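Local coordinates for protein LP15968p (PDB 3MN8) that removes C-terminal arginine or lysine from peptides and proteins as a zinc-dependent carboxypeptidase, here its first, catalytically active carboxypeptidase-like unit with the transthyretin-like domain that follows, at residues R333-A346 with V402-L416. Residues are numbered along the deposited sequence; the frame is centred on the assembly and turned at random.
Sequences RQAHIGIKGLVTDA and VTNDNQEALRLDFKL
Backbone bonds between G338-T344 and L410-L416 pair the two strands in parallel, with an interruption that a side chain bridges. L410 N donates to G338 O and K340 N to L410 O, each at 3.0 Å; beyond a weak bond from L412 N to K340 O the pairing opens at L342, whose N is not bonded to L412 O, and D413 supplies the missing acceptor. Its OD1 lies 2.9 Å from L342 N, which comes from above the carboxylate plane, while R411 NH1 reaches the same oxygen on its syn lone pair. With CG of D413 anti to its carbonyl carbon (chi1 -64°), the carboxylate lies alongside the start of the L342 side chain. An alanine in place of D413 would remove this acceptor, probably leaving L342 N without its mate across the break and the R411 guanidinium freer to turn. Regular pairing then resumes in the same register, F414 N donating to L342 O and T344 N to F414 O, and ends with L416 N on T344 O (3.2 Å).

Polar side chains add two links near the start of strand 339-344. N404 OD1 receives G338 N at 2.9 Å in a nearly straight bond (170°), and its ND2 is held by L378 O. K340, extended beyond CG, passes A409 CB to bring NZ 3.3 Å from E408 OE2, a salt bridge on the anti lone pair; L90 O also accepts from NZ.

On the sheet face carrying I339 and V343, away from K340, I339 CD1 meets L412 CD2 at 3.9 Å and V343 CG1 meets L416 CD1 at 3.5 Å, towards strand 381-388. Strand 373-376 flanks 339-344 on its other side, antiparallel, and the parallel pairing of first and last strands closes the transthyretin-like beta-sandwich that follows the catalytic domain in this M14 carboxypeptidase.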
loop_
_atom_site.group_PDB
_atom_site.type_symbol
_atom_site.label_atom_id
_atom_site.label_comp_id
_atom_site.label_asym_id
_atom_site.label_seq_id
_atom_site.Cartn_x
_atom_site.Cartn_y
_atom_site.Cartn_z
ATOM N N ARG A 333 -5.338 8.591 4.122
ATOM C CA ARG A 333 -5.016 9.921 4.668
ATOM C C ARG A 333 -3.804 9.916 5.596
ATOM O O ARG A 333 -3.272 10.971 5.941
ATOM C CB ARG A 333 -6.230 10.548 5.353
ATOM C CG ARG A 333 -7.472 10.502 4.477
ATOM C CD ARG A 333 -8.507 11.562 4.823
ATOM N NE ARG A 333 -8.165 12.858 4.265
ATOM C CZ ARG A 333 -8.889 13.577 3.406
ATOM N NH1 ARG A 333 -8.404 14.742 3.017
ATOM N NH2 ARG A 333 -10.068 13.172 2.940
ATOM N N GLN A 334 -3.357 8.724 5.981
ATOM C CA GLN A 334 -2.134 8.574 6.762
ATOM C C GLN A 334 -0.885 8.840 5.905
ATOM O O GLN A 334 0.206 9.077 6.427
ATOM C CB GLN A 334 -2.071 7.181 7.386
ATOM C CG GLN A 334 -2.994 6.971 8.587
ATOM C CD GLN A 334 -2.518 7.734 9.819
ATOM O OE1 GLN A 334 -1.466 7.437 10.385
ATOM N NE2 GLN A 334 -3.293 8.722 10.232
ATOM N N ALA A 335 -1.036 8.822 4.587
ATOM C CA ALA A 335 0.065 9.206 3.725
ATOM C C ALA A 335 0.327 10.707 3.835
ATOM O O ALA A 335 1.131 11.270 3.091
ATOM C CB ALA A 335 -0.218 8.819 2.284
ATOM N N HIS A 336 -0.347 11.366 4.764
ATOM C CA HIS A 336 -0.163 12.804 4.880
ATOM C C HIS A 336 0.456 13.236 6.180
ATOM O O HIS A 336 0.773 14.413 6.354
ATOM C CB HIS A 336 -1.470 13.521 4.634
ATOM C CG HIS A 336 -1.992 13.319 3.248
ATOM N ND1 HIS A 336 -1.435 13.939 2.149
ATOM C CD2 HIS A 336 -2.997 12.543 2.778
ATOM C CE1 HIS A 336 -2.093 13.571 1.063
ATOM N NE2 HIS A 336 -3.043 12.725 1.416
ATOM N N ILE A 337 0.656 12.274 7.076
ATOM C CA ILE A 337 1.294 12.568 8.349
ATOM C C ILE A 337 2.761 12.879 8.175
ATOM O O ILE A 337 3.351 12.643 7.111
ATOM C CB ILE A 337 1.141 11.420 9.360
ATOM C CG1 ILE A 337 1.892 10.180 8.875
ATOM C CG2 ILE A 337 -0.341 11.127 9.620
ATOM C CD1 ILE A 337 1.670 8.973 9.757
ATOM N N GLY A 338 3.342 13.418 9.237
ATOM C CA GLY A 338 4.755 13.729 9.250
ATOM C C GLY A 338 5.091 14.979 8.468
ATOM O O GLY A 338 4.429 16.011 8.610
ATOM N N ILE A 339 6.130 14.876 7.648
ATOM C CA ILE A 339 6.636 16.020 6.913
ATOM C C ILE A 339 6.948 15.656 5.487
ATOM O O ILE A 339 6.811 14.504 5.059
ATOM C CB ILE A 339 7.944 16.572 7.502
ATOM C CG1 ILE A 339 8.999 15.457 7.536
ATOM C CG2 ILE A 339 7.695 17.207 8.874
ATOM C CD1 ILE A 339 10.378 15.885 8.030
ATOM N N LYS A 340 7.374 16.671 4.755
ATOM C CA LYS A 340 7.735 16.514 3.368
ATOM C C LYS A 340 8.453 17.777 2.958
ATOM O O LYS A 340 8.300 18.821 3.615
ATOM C CB LYS A 340 6.502 16.266 2.493
ATOM C CG LYS A 340 5.480 17.389 2.420
ATOM C CD LYS A 340 4.427 17.023 1.378
ATOM C CE LYS A 340 3.295 18.017 1.311
ATOM N NZ LYS A 340 2.188 17.454 0.487
ATOM N N GLY A 341 9.259 17.676 1.901
ATOM C CA GLY A 341 10.047 18.810 1.465
ATOM C C GLY A 341 10.995 18.548 0.319
ATOM O O GLY A 341 10.956 17.506 -0.347
ATOM N N LEU A 342 11.862 19.522 0.092
ATOM C CA LEU A 342 12.787 19.462 -1.019
ATOM C C LEU A 342 14.206 19.588 -0.540
ATOM O O LEU A 342 14.524 20.442 0.294
ATOM C CB LEU A 342 12.509 20.592 -2.002
ATOM C CG LEU A 342 11.086 20.652 -2.561
ATOM C CD1 LEU A 342 10.928 21.937 -3.349
ATOM C CD2 LEU A 342 10.742 19.421 -3.416
ATOM N N VAL A 343 15.061 18.728 -1.071
ATOM C CA VAL A 343 16.484 18.901 -0.892
ATOM C C VAL A 343 16.941 19.485 -2.208
ATOM O O VAL A 343 16.762 18.891 -3.279
ATOM C CB VAL A 343 17.207 17.583 -0.586
ATOM C CG1 VAL A 343 18.712 17.804 -0.524
ATOM C CG2 VAL A 343 16.677 16.987 0.710
ATOM N N THR A 344 17.516 20.673 -2.124
ATOM C CA THR A 344 17.786 21.435 -3.315
ATOM C C THR A 344 19.205 21.983 -3.359
ATOM O O THR A 344 19.903 22.039 -2.342
ATOM C CB THR A 344 16.816 22.605 -3.419
ATOM O OG1 THR A 344 16.849 23.124 -4.750
ATOM C CG2 THR A 344 17.202 23.705 -2.424
ATOM N N ASP A 345 19.611 22.357 -4.567
ATOM C CA ASP A 345 20.830 23.100 -4.830
ATOM C C ASP A 345 20.861 24.393 -4.075
ATOM O O ASP A 345 19.848 24.828 -3.506
ATOM C CB ASP A 345 20.830 23.533 -6.292
ATOM C CG ASP A 345 21.764 22.743 -7.114
ATOM O OD1 ASP A 345 21.749 22.913 -8.354
ATOM O OD2 ASP A 345 22.515 21.956 -6.507
ATOM N N ALA A 346 22.031 25.025 -4.129
ATOM C CA ALA A 346 22.158 26.457 -3.893
ATOM C C ALA A 346 21.548 27.161 -5.096
ATOM O O ALA A 346 20.948 28.228 -4.955
ATOM C CB ALA A 346 23.612 26.854 -3.727
ATOM N N VAL A 402 6.044 17.870 15.064
ATOM C CA VAL A 402 5.042 17.197 14.246
ATOM C C VAL A 402 3.736 16.969 14.990
ATOM O O VAL A 402 3.628 16.070 15.836
ATOM C CB VAL A 402 5.519 15.851 13.705
ATOM C CG1 VAL A 402 4.368 15.148 13.000
ATOM C CG2 VAL A 402 6.687 16.057 12.778
ATOM N N THR A 403 2.761 17.820 14.678
ATOM C CA THR A 403 1.370 17.594 15.032
ATOM C C THR A 403 0.709 17.092 13.770
ATOM O O THR A 403 0.900 17.665 12.694
ATOM C CB THR A 403 0.658 18.886 15.504
ATOM O OG1 THR A 403 -0.749 18.642 15.601
ATOM C CG2 THR A 403 0.890 20.035 14.530
ATOM N N ASN A 404 -0.032 15.998 13.879
ATOM C CA ASN A 404 -0.703 15.467 12.702
ATOM C C ASN A 404 -2.162 15.870 12.732
ATOM O O ASN A 404 -3.065 15.026 12.678
ATOM C CB ASN A 404 -0.527 13.949 12.591
ATOM C CG ASN A 404 0.898 13.557 12.241
ATOM O OD1 ASN A 404 1.537 14.190 11.396
ATOM N ND2 ASN A 404 1.409 12.523 12.902
ATOM N N ASP A 405 -2.368 17.181 12.824
ATOM C CA ASP A 405 -3.695 17.777 12.916
ATOM C C ASP A 405 -4.144 18.325 11.561
ATOM O O ASP A 405 -5.305 18.143 11.161
ATOM C CB ASP A 405 -3.703 18.892 13.975
ATOM C CG ASP A 405 -5.113 19.328 14.369
ATOM O OD1 ASP A 405 -6.059 19.167 13.564
ATOM O OD2 ASP A 405 -5.276 19.841 15.496
ATOM N N ASN A 406 -3.227 18.990 10.857
ATOM C CA ASN A 406 -3.575 19.581 9.570
ATOM C C ASN A 406 -3.565 18.595 8.420
ATOM O O ASN A 406 -3.001 17.500 8.513
ATOM C CB ASN A 406 -2.703 20.781 9.206
ATOM C CG ASN A 406 -3.065 21.356 7.843
ATOM O OD1 ASN A 406 -4.171 21.862 7.643
ATOM N ND2 ASN A 406 -2.145 21.247 6.888
ATOM N N GLN A 407 -4.186 19.025 7.327
ATOM C CA GLN A 407 -4.493 18.153 6.213
ATOM C C GLN A 407 -3.264 17.619 5.494
ATOM O O GLN A 407 -3.293 16.514 4.960
ATOM C CB GLN A 407 -5.423 18.863 5.231
ATOM C CG GLN A 407 -6.896 18.718 5.573
ATOM C CD GLN A 407 -7.799 19.444 4.589
ATOM O OE1 GLN A 407 -7.405 20.446 3.988
ATOM N NE2 GLN A 407 -9.022 18.944 4.424
ATOM N N GLU A 408 -2.186 18.394 5.476
ATOM C CA GLU A 408 -0.995 17.972 4.749
ATOM C C GLU A 408 0.296 18.083 5.561
ATOM O O GLU A 408 0.446 18.970 6.410
ATOM C CB GLU A 408 -0.897 18.689 3.395
ATOM C CG GLU A 408 -2.037 18.289 2.464
ATOM C CD GLU A 408 -1.905 18.827 1.053
ATOM O OE1 GLU A 408 -2.939 19.262 0.506
ATOM O OE2 GLU A 408 -0.786 18.810 0.489
ATOM N N ALA A 409 1.207 17.143 5.302
ATOM C CA ALA A 409 2.472 17.038 6.012
ATOM C C ALA A 409 3.188 18.377 6.054
ATOM O O ALA A 409 3.163 19.149 5.088
ATOM C CB ALA A 409 3.356 15.991 5.366
ATOM N N LEU A 410 3.817 18.640 7.191
ATOM C CA LEU A 410 4.552 19.868 7.406
ATOM C C LEU A 410 5.704 19.998 6.416
ATOM O O LEU A 410 6.525 19.081 6.282
ATOM C CB LEU A 410 5.076 19.900 8.836
ATOM C CG LEU A 410 3.997 20.309 9.826
ATOM C CD1 LEU A 410 4.297 19.765 11.215
ATOM C CD2 LEU A 410 3.875 21.830 9.820
ATOM N N ARG A 411 5.755 21.134 5.719
ATOM C CA ARG A 411 6.824 21.392 4.762
ATOM C C ARG A 411 8.132 21.676 5.475
ATOM O O ARG A 411 8.146 22.298 6.533
ATOM C CB ARG A 411 6.493 22.563 3.850
ATOM C CG ARG A 411 7.660 22.923 2.956
ATOM C CD ARG A 411 7.821 21.929 1.819
ATOM N NE ARG A 411 7.144 22.414 0.626
ATOM C CZ ARG A 411 7.738 23.094 -0.355
ATOM N NH1 ARG A 411 9.036 23.348 -0.301
ATOM N NH2 ARG A 411 7.040 23.507 -1.408
ATOM N N LEU A 412 9.232 21.224 4.889
ATOM C CA LEU A 412 10.538 21.386 5.501
ATOM C C LEU A 412 11.573 21.055 4.445
ATOM O O LEU A 412 11.695 19.909 4.027
ATOM C CB LEU A 412 10.685 20.447 6.705
ATOM C CG LEU A 412 11.960 20.565 7.549
ATOM C CD1 LEU A 412 11.956 21.854 8.342
ATOM C CD2 LEU A 412 12.111 19.381 8.486
ATOM N N ASP A 413 12.305 22.070 3.999
ATOM C CA ASP A 413 13.231 21.913 2.878
ATOM C C ASP A 413 14.672 21.968 3.330
ATOM O O ASP A 413 14.970 22.308 4.469
ATOM C CB ASP A 413 13.014 23.012 1.830
ATOM C CG ASP A 413 11.653 22.942 1.169
ATOM O OD1 ASP A 413 10.910 21.959 1.386
ATOM O OD2 ASP A 413 11.336 23.882 0.417
ATOM N N PHE A 414 15.562 21.653 2.403
ATOM C CA PHE A 414 16.983 21.687 2.661
ATOM C C PHE A 414 17.747 22.215 1.457
ATOM O O PHE A 414 17.500 21.798 0.320
ATOM C CB PHE A 414 17.481 20.289 3.016
ATOM C CG PHE A 414 16.860 19.735 4.262
ATOM C CD1 PHE A 414 15.686 19.001 4.192
ATOM C CD2 PHE A 414 17.442 19.957 5.507
ATOM C CE1 PHE A 414 15.103 18.484 5.340
ATOM C CE2 PHE A 414 16.868 19.450 6.664
ATOM C CZ PHE A 414 15.696 18.708 6.581
ATOM N N LYS A 415 18.656 23.153 1.714
ATOM C CA LYS A 415 19.694 23.499 0.755
ATOM C C LYS A 415 21.034 22.932 1.227
ATOM O O LYS A 415 21.422 23.090 2.388
ATOM C CB LYS A 415 19.782 25.009 0.533
ATOM C CG LYS A 415 18.568 25.582 -0.159
ATOM C CD LYS A 415 18.868 26.936 -0.785
ATOM C CE LYS A 415 17.785 27.341 -1.786
ATOM N NZ LYS A 415 18.176 28.557 -2.565
ATOM N N LEU A 416 21.719 22.249 0.316
ATOM C CA LEU A 416 23.009 21.637 0.602
ATOM C C LEU A 416 24.064 22.250 -0.285
ATOM O O LEU A 416 23.827 22.459 -1.479
ATOM C CB LEU A 416 22.967 20.135 0.323
ATOM C CG LEU A 416 21.857 19.314 0.969
ATOM C CD1 LEU A 416 22.020 17.824 0.652
ATOM C CD2 LEU A 416 21.862 19.556 2.458
#